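Local coordinates for mannan endo-1,4-beta-mannosidase (Bacillus subtilis, PDB 3CBW), which catalyses the random endo-hydrolysis of beta-1,4-mannosidic linkages in mannan, galactomannan and glucomannan, and so takes part in glucomannan degradation, at residues G123-P128 / E180-G185; L113-P118 / R172-M177; I129-Y134 / N194-L199. The protein carries 3 engineered substitutions. All blocks are in the same frame, centred on the assembly; numbering follows the deposited sequence.

How the contacts relate
The three contacts join neighbouring parallel strands of the GH26 TIM barrel, 108-114 and 169-172, and the chain following each, up to the starts of helices 131-138 and 194-214. Along the chain the first halves come as 113-118, 123-128 and 129-134, the second as 172-177, 180-185 and 194-199, so both run in the order contact 2, contact 1, contact 3. Contact 2 lies at the strand ends, contact 1 in the loops and contact 3 at the helix starts. Centres of contacts 1 and 2 lie about 8 Å apart; contact 3 is about 12 Å from contact 1 and about 15 Å from contact 2. The series runs outward from the predicted catalytic residues toward the outer helices.

Contact 1 (G123-P128 / E180-G185); sequences GHFKTP and EWFWWG
One direct hydrogen bond joins these two loops, from the backbone of Trp183 to that of Phe125. Trp183 N donates to Phe125 O over 3.1 Å, with the N-H bent to 145° and the donor above the carbonyl plane. The same oxygen also lies at the edge of the Trp183 indole, 3.3 Å from CD1, because CG of Trp183 takes the crowded place between its backbone N and carbonyl carbon. Type I turns, His124 to Thr127 and Phe182 to Gly185, shape the two backbones.

A second backbone approach is a CA-H...O contact, Lys126 CA to Trp181 O at 3.1 Å. It lies where the backbones are nearest, 4.5 Å between Lys126 CA and Phe182 CA.

Side-chain packing, mostly apolar, completes the contact. The extended Lys126 chain runs alongside Phe182, its CE 3.8 Å from CE1 of that ring, while its CG sits over the centre of the Phe125 ring. Phe182 is itself sandwiched, with Trp181 CD1 over one face and Trp184 CH2 over the other. Trp181, a substrate-binding residue by similarity, turns its indole away from 123-128, and its NE1 bonds Glu176, the likely proton donor.

These loops follow adjacent parallel strands of the TIM barrel and meet beside the predicted active site: 123-128 lies between strand 108-114 and helix 131-138, while the loop 180-185 lies between strand 169-172 and helix 194-214, whose Leu203 packs against Trp183 and Trp184.

Contact 2 (L113-P118 / R172-M177); sequences LHLANP and RPLHEM
His114 and His175 meet in an offset edge-to-face pair, the edge of His175 turned to the face of His114. The planes stand at 61° and the centroids 5.0 Å apart; the nearest atoms are His114 CE1 and His175 NE2, separated by 3.6 Å. His114 is a substrate-binding residue by similarity. His175 is thought to hold the catalytic nucleophile in position, and its side chain touches Glu275, the predicted nucleophile; the predicted proton donor, Glu176, follows it in the chain.

Around the rings, two waters bridge the backbones of the two segments, which share no direct hydrogen bond. One accepts from Leu113 N, donates to Arg172 O at 2.7 Å, and is hydrogen-bonded to His175 ND1 at 2.9 Å, which would help fix the turn of that imidazole. The other donates to Leu113 O at 2.7 Å and accepts from Leu174 N. Apolar contacts flank them: Leu113 CD1 faces Pro173 CB, and Leu115 CD1 meets Leu174 CD2 at 4.2 Å.

Further out, Asp76 bonds His114 ND1, while Arg172 is held by Gln110 at NE and by salt bridges to Asp249 and Glu275. An alanine in place of His114 would remove both the face that meets His175 and the partner of Asp76, and would probably loosen the setting of the His175 ring.

His114 also centres an inverse gamma turn, where the chain leaves the end of strand 108-114. That strand runs parallel to its neighbour 169-172 in the barrel; helix 143-163 packs on Leu113 and Leu115 through Ile155, and helix 194-214 packs on Leu174.

Contact 3 (I129-Y134 / N194-L199); sequences ITNDQY and NERISL
Arg196 leaves its helix with CG anti to the backbone N (chi1 179°) and then bends at chi2 and chi3, which brings its guanidinium across to the start of helix 131-138. That start is a capping box: Thr130 OG1 accepts from Gln133 N, and Gln133 OE1 accepts from Thr130 N on a lone pair. Just beside it, Arg196 grips Asn131 side-on. NE and NH2 both donate to the one oxygen, OD1, the NE bond of 2.8 Å arriving almost along the C=O axis. NH2 gives its other proton to Ile129 O at 2.8 Å, nearly straight at 172°, so the guanidinium is fixed in its plane by edge bonds.

Tyr134 closes one face. Its CG is also anti to the backbone N, and CD1 lies over the guanidinium centre, 3.4 Å from Arg196 CZ, with the two planes 46° apart. Across the ring, CD2 of Tyr134 touches Leu199 CB at 3.6 Å. Tyr134 OH bonds Trp184 O, and Arg196 NH1 reaches Gly185 O, tying both helices to the loop 180-185. Arg196 NH1 also donates to a water, 2.9 Å away, that accepts from Ile129 N.

Contact 1 (G123-P128 / E180-G185)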
loop_
_atom_site.group_PDB
_atom_site.type_symbol
_atom_site.label_atom_id
_atom_site.label_comp_id
_atom_site.label_asym_id
_atom_site.label_seq_id
_atom_site.Cartn_x
_atom_site.Cartn_y
_atom_site.Cartn_z
ATOM N N GLY A 123 -16.657 -13.500 3.263
ATOM C CA GLY A 123 -16.977 -12.117 3.597
ATOM C C GLY A 123 -16.515 -11.714 4.982
ATOM O O GLY A 123 -15.455 -12.139 5.450
ATOM N N HIS A 124 -17.302 -10.857 5.626
ATOM C CA HIS A 124 -17.072 -10.454 7.019
ATOM C C HIS A 124 -15.740 -9.738 7.263
ATOM O O HIS A 124 -15.193 -9.814 8.364
ATOM C CB HIS A 124 -17.189 -11.664 7.958
ATOM C CG HIS A 124 -18.571 -12.230 8.044
ATOM N ND1 HIS A 124 -19.059 -13.141 7.134
ATOM C CD2 HIS A 124 -19.575 -12.000 8.924
ATOM C CE1 HIS A 124 -20.300 -13.463 7.459
ATOM N NE2 HIS A 124 -20.638 -12.780 8.536
ATOM N N PHE A 125 -15.251 -8.999 6.266
ATOM C CA PHE A 125 -13.923 -8.367 6.362
ATOM C C PHE A 125 -13.746 -7.385 7.518
ATOM O O PHE A 125 -12.621 -7.166 7.978
ATOM C CB PHE A 125 -13.490 -7.748 5.021
ATOM C CG PHE A 125 -14.152 -6.436 4.672
ATOM C CD1 PHE A 125 -13.398 -5.436 4.080
ATOM C CD2 PHE A 125 -15.519 -6.214 4.848
ATOM C CE1 PHE A 125 -13.970 -4.228 3.710
ATOM C CE2 PHE A 125 -16.099 -4.982 4.496
ATOM C CZ PHE A 125 -15.322 -4.001 3.920
ATOM N N LYS A 126 -14.856 -6.813 7.985
ATOM C CA LYS A 126 -14.837 -5.857 9.102
ATOM C C LYS A 126 -15.496 -6.395 10.368
ATOM O O LYS A 126 -15.836 -5.637 11.280
ATOM C CB LYS A 126 -15.453 -4.522 8.674
ATOM C CG LYS A 126 -14.567 -3.784 7.692
ATOM C CD LYS A 126 -15.192 -2.499 7.229
ATOM C CE LYS A 126 -14.209 -1.714 6.386
ATOM N NZ LYS A 126 -14.865 -0.555 5.728
ATOM N N THR A 127 -15.668 -7.707 10.437
ATOM C CA THR A 127 -16.218 -8.330 11.638
ATOM C C THR A 127 -15.051 -8.701 12.543
ATOM O O THR A 127 -14.172 -9.456 12.131
ATOM C CB THR A 127 -17.023 -9.587 11.271
ATOM O OG1 THR A 127 -18.027 -9.242 10.310
ATOM C CG2 THR A 127 -17.686 -10.199 12.509
ATOM N N PRO A 128 -15.015 -8.170 13.778
ATOM C CA PRO A 128 -13.863 -8.460 14.630
ATOM C C PRO A 128 -13.890 -9.892 15.137
ATOM O O PRO A 128 -14.962 -10.511 15.215
ATOM C CB PRO A 128 -14.026 -7.486 15.802
ATOM C CG PRO A 128 -15.490 -7.225 15.866
ATOM C CD PRO A 128 -15.997 -7.296 14.440
ATOM N N GLU A 180 -9.398 -0.610 14.385
ATOM C CA GLU A 180 -10.268 -1.600 14.999
ATOM C C GLU A 180 -11.359 -2.064 14.046
ATOM O O GLU A 180 -12.306 -2.725 14.464
ATOM C CB GLU A 180 -10.837 -1.065 16.332
ATOM C CG GLU A 180 -11.863 0.074 16.215
ATOM C CD GLU A 180 -11.266 1.470 16.022
ATOM O OE1 GLU A 180 -10.030 1.646 15.985
ATOM O OE2 GLU A 180 -12.064 2.417 15.900
ATOM N N TRP A 181 -11.220 -1.741 12.763
ATOM C CA TRP A 181 -12.242 -2.069 11.767
ATOM C C TRP A 181 -11.973 -3.390 11.019
ATOM O O TRP A 181 -12.871 -4.230 10.929
ATOM C CB TRP A 181 -12.500 -0.882 10.827
ATOM C CG TRP A 181 -11.275 -0.163 10.354
ATOM C CD1 TRP A 181 -10.583 -0.404 9.196
ATOM C CD2 TRP A 181 -10.606 0.923 11.005
ATOM N NE1 TRP A 181 -9.522 0.459 9.089
ATOM C CE2 TRP A 181 -9.515 1.287 10.181
ATOM C CE3 TRP A 181 -10.829 1.637 12.193
ATOM C CZ2 TRP A 181 -8.641 2.317 10.510
ATOM C CZ3 TRP A 181 -9.956 2.666 12.522
ATOM C CH2 TRP A 181 -8.868 2.994 11.683
ATOM N N PHE A 182 -10.758 -3.609 10.523
ATOM C CA PHE A 182 -10.455 -4.853 9.795
ATOM C C PHE A 182 -10.243 -6.025 10.745
ATOM O O PHE A 182 -9.738 -5.861 11.854
ATOM C CB PHE A 182 -9.217 -4.685 8.922
ATOM C CG PHE A 182 -9.355 -3.641 7.840
ATOM C CD1 PHE A 182 -10.448 -3.646 6.974
ATOM C CD2 PHE A 182 -8.359 -2.693 7.654
ATOM C CE1 PHE A 182 -10.560 -2.690 5.953
ATOM C CE2 PHE A 182 -8.456 -1.743 6.641
ATOM C CZ PHE A 182 -9.551 -1.749 5.792
ATOM N N TRP A 183 -10.588 -7.223 10.283
ATOM C CA TRP A 183 -10.507 -8.400 11.147
ATOM C C TRP A 183 -9.090 -8.681 11.663
ATOM O O TRP A 183 -8.924 -9.269 12.735
ATOM C CB TRP A 183 -11.084 -9.633 10.451
ATOM C CG TRP A 183 -10.354 -10.084 9.206
ATOM C CD1 TRP A 183 -10.678 -9.777 7.913
ATOM C CD2 TRP A 183 -9.198 -10.940 9.134
ATOM N NE1 TRP A 183 -9.801 -10.386 7.039
ATOM C CE2 TRP A 183 -8.887 -11.105 7.759
ATOM C CE3 TRP A 183 -8.396 -11.581 10.088
ATOM C CZ2 TRP A 183 -7.796 -11.859 7.323
ATOM C CZ3 TRP A 183 -7.306 -12.348 9.644
ATOM C CH2 TRP A 183 -7.032 -12.480 8.277
ATOM N N TRP A 184 -8.070 -8.274 10.908
ATOM C CA TRP A 184 -6.686 -8.567 11.276
ATOM C C TRP A 184 -6.084 -7.579 12.282
ATOM O O TRP A 184 -4.951 -7.763 12.733
ATOM C CB TRP A 184 -5.812 -8.640 10.024
ATOM C CG TRP A 184 -5.812 -7.375 9.193
ATOM C CD1 TRP A 184 -5.054 -6.244 9.403
ATOM C CD2 TRP A 184 -6.568 -7.143 7.999
ATOM N NE1 TRP A 184 -5.320 -5.322 8.419
ATOM C CE2 TRP A 184 -6.238 -5.847 7.543
ATOM C CE3 TRP A 184 -7.516 -7.897 7.286
ATOM C CZ2 TRP A 184 -6.801 -5.295 6.389
ATOM C CZ3 TRP A 184 -8.091 -7.342 6.155
ATOM C CH2 TRP A 184 -7.729 -6.047 5.717
ATOM N N GLY A 185 -6.833 -6.528 12.618
ATOM C CA GLY A 185 -6.327 -5.446 13.473
ATOM C C GLY A 185 -6.713 -5.584 14.941
ATOM O O GLY A 185 -7.019 -6.676 15.428
#

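Contact 2 (L113-P118 / R172-M177)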
loop_
_atom_site.group_PDB
_atom_site.type_symbol
_atom_site.label_atom_id
_atom_site.label_comp_id
_atom_site.label_asym_id
_atom_site.label_seq_id
_atom_site.Cartn_x
_atom_site.Cartn_y
_atom_site.Cartn_z
ATOM N N LEU A 113 -5.066 -5.318 -0.173
ATOM C CA LEU A 113 -6.001 -6.436 -0.038
ATOM C C LEU A 113 -7.025 -6.207 1.061
ATOM O O LEU A 113 -6.698 -6.284 2.249
ATOM C CB LEU A 113 -5.248 -7.720 0.306
ATOM C CG LEU A 113 -4.138 -8.181 -0.648
ATOM C CD1 LEU A 113 -3.233 -9.216 -0.011
ATOM C CD2 LEU A 113 -4.734 -8.715 -1.939
ATOM N N HIS A 114 -8.277 -5.980 0.678
ATOM C CA HIS A 114 -9.372 -5.966 1.663
ATOM C C HIS A 114 -9.864 -7.393 1.900
ATOM O O HIS A 114 -10.977 -7.760 1.516
ATOM C CB HIS A 114 -10.490 -5.032 1.225
ATOM C CG HIS A 114 -10.170 -3.589 1.467
ATOM N ND1 HIS A 114 -9.112 -2.948 0.857
ATOM C CD2 HIS A 114 -10.754 -2.671 2.275
ATOM C CE1 HIS A 114 -9.066 -1.691 1.270
ATOM N NE2 HIS A 114 -10.055 -1.496 2.125
ATOM N N LEU A 115 -9.027 -8.202 2.549
ATOM C CA LEU A 115 -9.252 -9.637 2.662
ATOM C C LEU A 115 -10.536 -9.980 3.378
ATOM O O LEU A 115 -10.823 -9.436 4.450
ATOM C CB LEU A 115 -8.114 -10.301 3.429
ATOM C CG LEU A 115 -6.723 -10.333 2.801
ATOM C CD1 LEU A 115 -5.744 -10.936 3.818
ATOM C CD2 LEU A 115 -6.744 -11.149 1.511
ATOM N N ALA A 116 -11.282 -10.919 2.801
ATOM C CA ALA A 116 -12.363 -11.577 3.528
ATOM C C ALA A 116 -11.791 -12.241 4.775
ATOM O O ALA A 116 -10.582 -12.502 4.864
ATOM C CB ALA A 116 -13.060 -12.587 2.635
ATOM N N ASN A 117 -12.675 -12.514 5.730
ATOM C CA ASN A 117 -12.310 -12.953 7.064
ATOM C C ASN A 117 -12.396 -14.469 7.161
ATOM O O ASN A 117 -13.497 -15.031 7.173
ATOM C CB ASN A 117 -13.291 -12.308 8.038
ATOM C CG ASN A 117 -12.982 -12.580 9.483
ATOM O OD1 ASN A 117 -12.232 -13.490 9.830
ATOM N ND2 ASN A 117 -13.593 -11.774 10.358
ATOM N N PRO A 118 -11.240 -15.143 7.253
ATOM C CA PRO A 118 -11.258 -16.611 7.241
ATOM C C PRO A 118 -11.765 -17.249 8.539
ATOM O O PRO A 118 -11.848 -18.470 8.619
ATOM C CB PRO A 118 -9.801 -16.973 6.951
ATOM C CG PRO A 118 -9.013 -15.838 7.503
ATOM C CD PRO A 118 -9.866 -14.610 7.348
ATOM N N ARG A 172 1.134 -4.117 -0.292
ATOM C CA ARG A 172 0.787 -3.521 0.989
ATOM C C ARG A 172 -0.332 -4.329 1.649
ATOM O O ARG A 172 -1.486 -3.931 1.601
ATOM C CB ARG A 172 0.370 -2.062 0.758
ATOM C CG ARG A 172 0.055 -1.276 2.026
ATOM C CD ARG A 172 -0.225 0.180 1.687
ATOM N NE ARG A 172 -1.442 0.387 0.903
ATOM C CZ ARG A 172 -2.619 0.756 1.389
ATOM N NH1 ARG A 172 -2.785 0.971 2.685
ATOM N NH2 ARG A 172 -3.640 0.914 0.574
ATOM N N PRO A 173 0.017 -5.461 2.285
ATOM C CA PRO A 173 -0.975 -6.330 2.917
ATOM C C PRO A 173 -1.267 -5.913 4.360
ATOM O O PRO A 173 -0.416 -5.309 5.025
ATOM C CB PRO A 173 -0.270 -7.677 2.929
ATOM C CG PRO A 173 1.180 -7.318 3.174
ATOM C CD PRO A 173 1.386 -6.013 2.411
ATOM N N LEU A 174 -2.459 -6.254 4.852
ATOM C CA LEU A 174 -2.758 -6.169 6.289
ATOM C C LEU A 174 -2.557 -4.761 6.833
ATOM O O LEU A 174 -1.976 -4.555 7.903
ATOM C CB LEU A 174 -1.917 -7.173 7.077
ATOM C CG LEU A 174 -2.006 -8.640 6.667
ATOM C CD1 LEU A 174 -1.006 -9.432 7.481
ATOM C CD2 LEU A 174 -3.407 -9.198 6.847
ATOM N N HIS A 175 -3.096 -3.786 6.104
ATOM C CA HIS A 175 -2.922 -2.377 6.442
ATOM C C HIS A 175 -3.851 -1.938 7.576
ATOM O O HIS A 175 -4.829 -2.621 7.910
ATOM C CB HIS A 175 -3.137 -1.527 5.188
ATOM C CG HIS A 175 -4.514 -1.612 4.614
ATOM N ND1 HIS A 175 -5.069 -2.787 4.139
ATOM C CD2 HIS A 175 -5.419 -0.635 4.367
ATOM C CE1 HIS A 175 -6.279 -2.526 3.670
ATOM N NE2 HIS A 175 -6.508 -1.228 3.779
ATOM N N GLU A 176 -3.523 -0.802 8.184
ATOM C CA GLU A 176 -4.365 -0.198 9.230
ATOM C C GLU A 176 -4.656 -1.161 10.377
ATOM O O GLU A 176 -5.752 -1.179 10.938
ATOM C CB GLU A 176 -5.657 0.383 8.647
ATOM C CG GLU A 176 -5.365 1.471 7.622
ATOM C CD GLU A 176 -6.570 1.945 6.828
ATOM O OE1 GLU A 176 -7.728 1.628 7.184
ATOM O OE2 GLU A 176 -6.345 2.645 5.802
ATOM N N MET A 177 -3.648 -1.950 10.719
ATOM C CA MET A 177 -3.759 -2.984 11.731
ATOM C C MET A 177 -3.911 -2.436 13.150
ATOM O O MET A 177 -4.359 -3.162 14.039
ATOM C CB MET A 177 -2.559 -3.928 11.636
ATOM C CG MET A 177 -1.234 -3.402 12.226
ATOM S SD MET A 177 -0.454 -1.835 11.570
ATOM C CE MET A 177 -0.088 -2.325 9.828
HETATM O O HOH W 1 -3.952 -4.753 2.344
HETATM O O HOH W 2 -5.008 -7.360 4.100
#

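Contact 3 (I129-Y134 / N194-L199)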
loop_
_atom_site.group_PDB
_atom_site.type_symbol
_atom_site.label_atom_id
_atom_site.label_comp_id
_atom_site.label_asym_id
_atom_site.label_seq_id
_atom_site.Cartn_x
_atom_site.Cartn_y
_atom_site.Cartn_z
ATOM N N ILE A 129 -12.711 -10.397 15.478
ATOM C CA ILE A 129 -12.552 -11.766 15.937
ATOM C C ILE A 129 -11.750 -11.805 17.214
ATOM O O ILE A 129 -11.036 -10.862 17.545
ATOM C CB ILE A 129 -11.920 -12.663 14.839
ATOM C CG1 ILE A 129 -10.507 -12.183 14.462
ATOM C CG2 ILE A 129 -12.855 -12.718 13.637
ATOM C CD1 ILE A 129 -9.763 -13.155 13.547
ATOM N N THR A 130 -11.889 -12.904 17.946
ATOM C CA THR A 130 -11.163 -13.063 19.182
ATOM C C THR A 130 -9.751 -13.568 18.902
ATOM O O THR A 130 -9.450 -14.045 17.801
ATOM C CB THR A 130 -11.850 -14.100 20.087
ATOM O OG1 THR A 130 -11.772 -15.374 19.441
ATOM C CG2 THR A 130 -13.332 -13.738 20.369
ATOM N N ASN A 131 -8.888 -13.472 19.900
ATOM C CA ASN A 131 -7.539 -14.023 19.770
ATOM C C ASN A 131 -7.538 -15.526 19.527
ATOM O O ASN A 131 -6.695 -16.028 18.779
ATOM C CB ASN A 131 -6.666 -13.643 20.960
ATOM C CG ASN A 131 -6.273 -12.177 20.947
ATOM O OD1 ASN A 131 -6.231 -11.538 19.889
ATOM N ND2 ASN A 131 -5.960 -11.642 22.118
ATOM N N ASP A 132 -8.489 -16.249 20.116
ATOM C CA ASP A 132 -8.585 -17.689 19.867
ATOM C C ASP A 132 -8.922 -17.975 18.395
ATOM O O ASP A 132 -8.360 -18.899 17.792
ATOM C CB ASP A 132 -9.617 -18.340 20.793
ATOM C CG ASP A 132 -9.108 -18.545 22.224
ATOM O OD1 ASP A 132 -7.905 -18.349 22.504
ATOM O OD2 ASP A 132 -9.942 -18.912 23.083
ATOM N N GLN A 133 -9.821 -17.183 17.806
ATOM C CA GLN A 133 -10.132 -17.318 16.387
ATOM C C GLN A 133 -8.931 -16.963 15.507
ATOM O O GLN A 133 -8.644 -17.639 14.511
ATOM C CB GLN A 133 -11.316 -16.438 16.016
ATOM C CG GLN A 133 -12.648 -16.948 16.539
ATOM C CD GLN A 133 -13.767 -15.967 16.281
ATOM O OE1 GLN A 133 -13.692 -14.794 16.660
ATOM N NE2 GLN A 133 -14.808 -16.434 15.613
ATOM N N TYR A 134 -8.233 -15.895 15.886
ATOM C CA TYR A 134 -7.050 -15.438 15.159
ATOM C C TYR A 134 -5.955 -16.520 15.173
ATOM O O TYR A 134 -5.298 -16.774 14.160
ATOM C CB TYR A 134 -6.559 -14.152 15.810
ATOM C CG TYR A 134 -5.839 -13.137 14.944
ATOM C CD1 TYR A 134 -6.377 -11.862 14.778
ATOM C CD2 TYR A 134 -4.594 -13.407 14.372
ATOM C CE1 TYR A 134 -5.711 -10.885 14.050
ATOM C CE2 TYR A 134 -3.920 -12.429 13.636
ATOM C CZ TYR A 134 -4.491 -11.176 13.477
ATOM O OH TYR A 134 -3.811 -10.220 12.757
ATOM N N ASN A 194 -1.579 -7.128 23.875
ATOM C CA ASN A 194 -0.250 -7.641 23.591
ATOM C C ASN A 194 -0.301 -8.915 22.766
ATOM O O ASN A 194 0.512 -9.107 21.862
ATOM C CB ASN A 194 0.502 -7.897 24.897
ATOM C CG ASN A 194 0.926 -6.621 25.573
ATOM O OD1 ASN A 194 1.366 -5.678 24.915
ATOM N ND2 ASN A 194 0.793 -6.573 26.896
ATOM N N GLU A 195 -1.272 -9.770 23.061
ATOM C CA GLU A 195 -1.437 -10.992 22.293
ATOM C C GLU A 195 -1.841 -10.695 20.851
ATOM O O GLU A 195 -1.310 -11.310 19.928
ATOM C CB GLU A 195 -2.431 -11.946 22.970
ATOM C CG GLU A 195 -2.669 -13.259 22.194
ATOM C CD GLU A 195 -1.425 -14.137 22.038
ATOM O OE1 GLU A 195 -0.407 -13.907 22.729
ATOM O OE2 GLU A 195 -1.473 -15.080 21.213
ATOM N N ARG A 196 -2.757 -9.747 20.651
ATOM C CA ARG A 196 -3.145 -9.360 19.288
ATOM C C ARG A 196 -1.952 -8.823 18.495
ATOM O O ARG A 196 -1.795 -9.154 17.311
ATOM C CB ARG A 196 -4.302 -8.357 19.298
ATOM C CG ARG A 196 -4.760 -7.876 17.914
ATOM C CD ARG A 196 -5.217 -9.003 16.994
ATOM N NE ARG A 196 -6.217 -9.880 17.613
ATOM C CZ ARG A 196 -7.508 -9.924 17.293
ATOM N NH1 ARG A 196 -8.024 -9.134 16.343
ATOM N NH2 ARG A 196 -8.293 -10.784 17.933
ATOM N N ILE A 197 -1.119 -8.001 19.127
ATOM C CA ILE A 197 0.069 -7.459 18.480
ATOM C C ILE A 197 0.986 -8.610 18.030
ATOM O O ILE A 197 1.472 -8.618 16.891
ATOM C CB ILE A 197 0.789 -6.463 19.422
ATOM C CG1 ILE A 197 -0.044 -5.185 19.567
ATOM C CG2 ILE A 197 2.220 -6.162 18.952
ATOM C CD1 ILE A 197 0.323 -4.323 20.767
ATOM N N SER A 198 1.196 -9.598 18.905
ATOM C CA SER A 198 2.025 -10.754 18.566
ATOM C C SER A 198 1.434 -11.555 17.409
ATOM O O SER A 198 2.146 -11.957 16.470
ATOM C CB SER A 198 2.190 -11.657 19.785
ATOM O OG SER A 198 2.940 -12.800 19.428
ATOM N N LEU A 199 0.128 -11.794 17.476
ATOM C CA LEU A 199 -0.553 -12.551 16.435
ATOM C C LEU A 199 -0.522 -11.830 15.084
ATOM O O LEU A 199 -0.372 -12.473 14.037
ATOM C CB LEU A 199 -1.992 -12.872 16.849
ATOM C CG LEU A 199 -2.147 -13.780 18.079
ATOM C CD1 LEU A 199 -3.621 -13.839 18.502
ATOM C CD2 LEU A 199 -1.599 -15.189 17.832
HETATM O O HOH W 3 -10.458 -8.705 14.921
#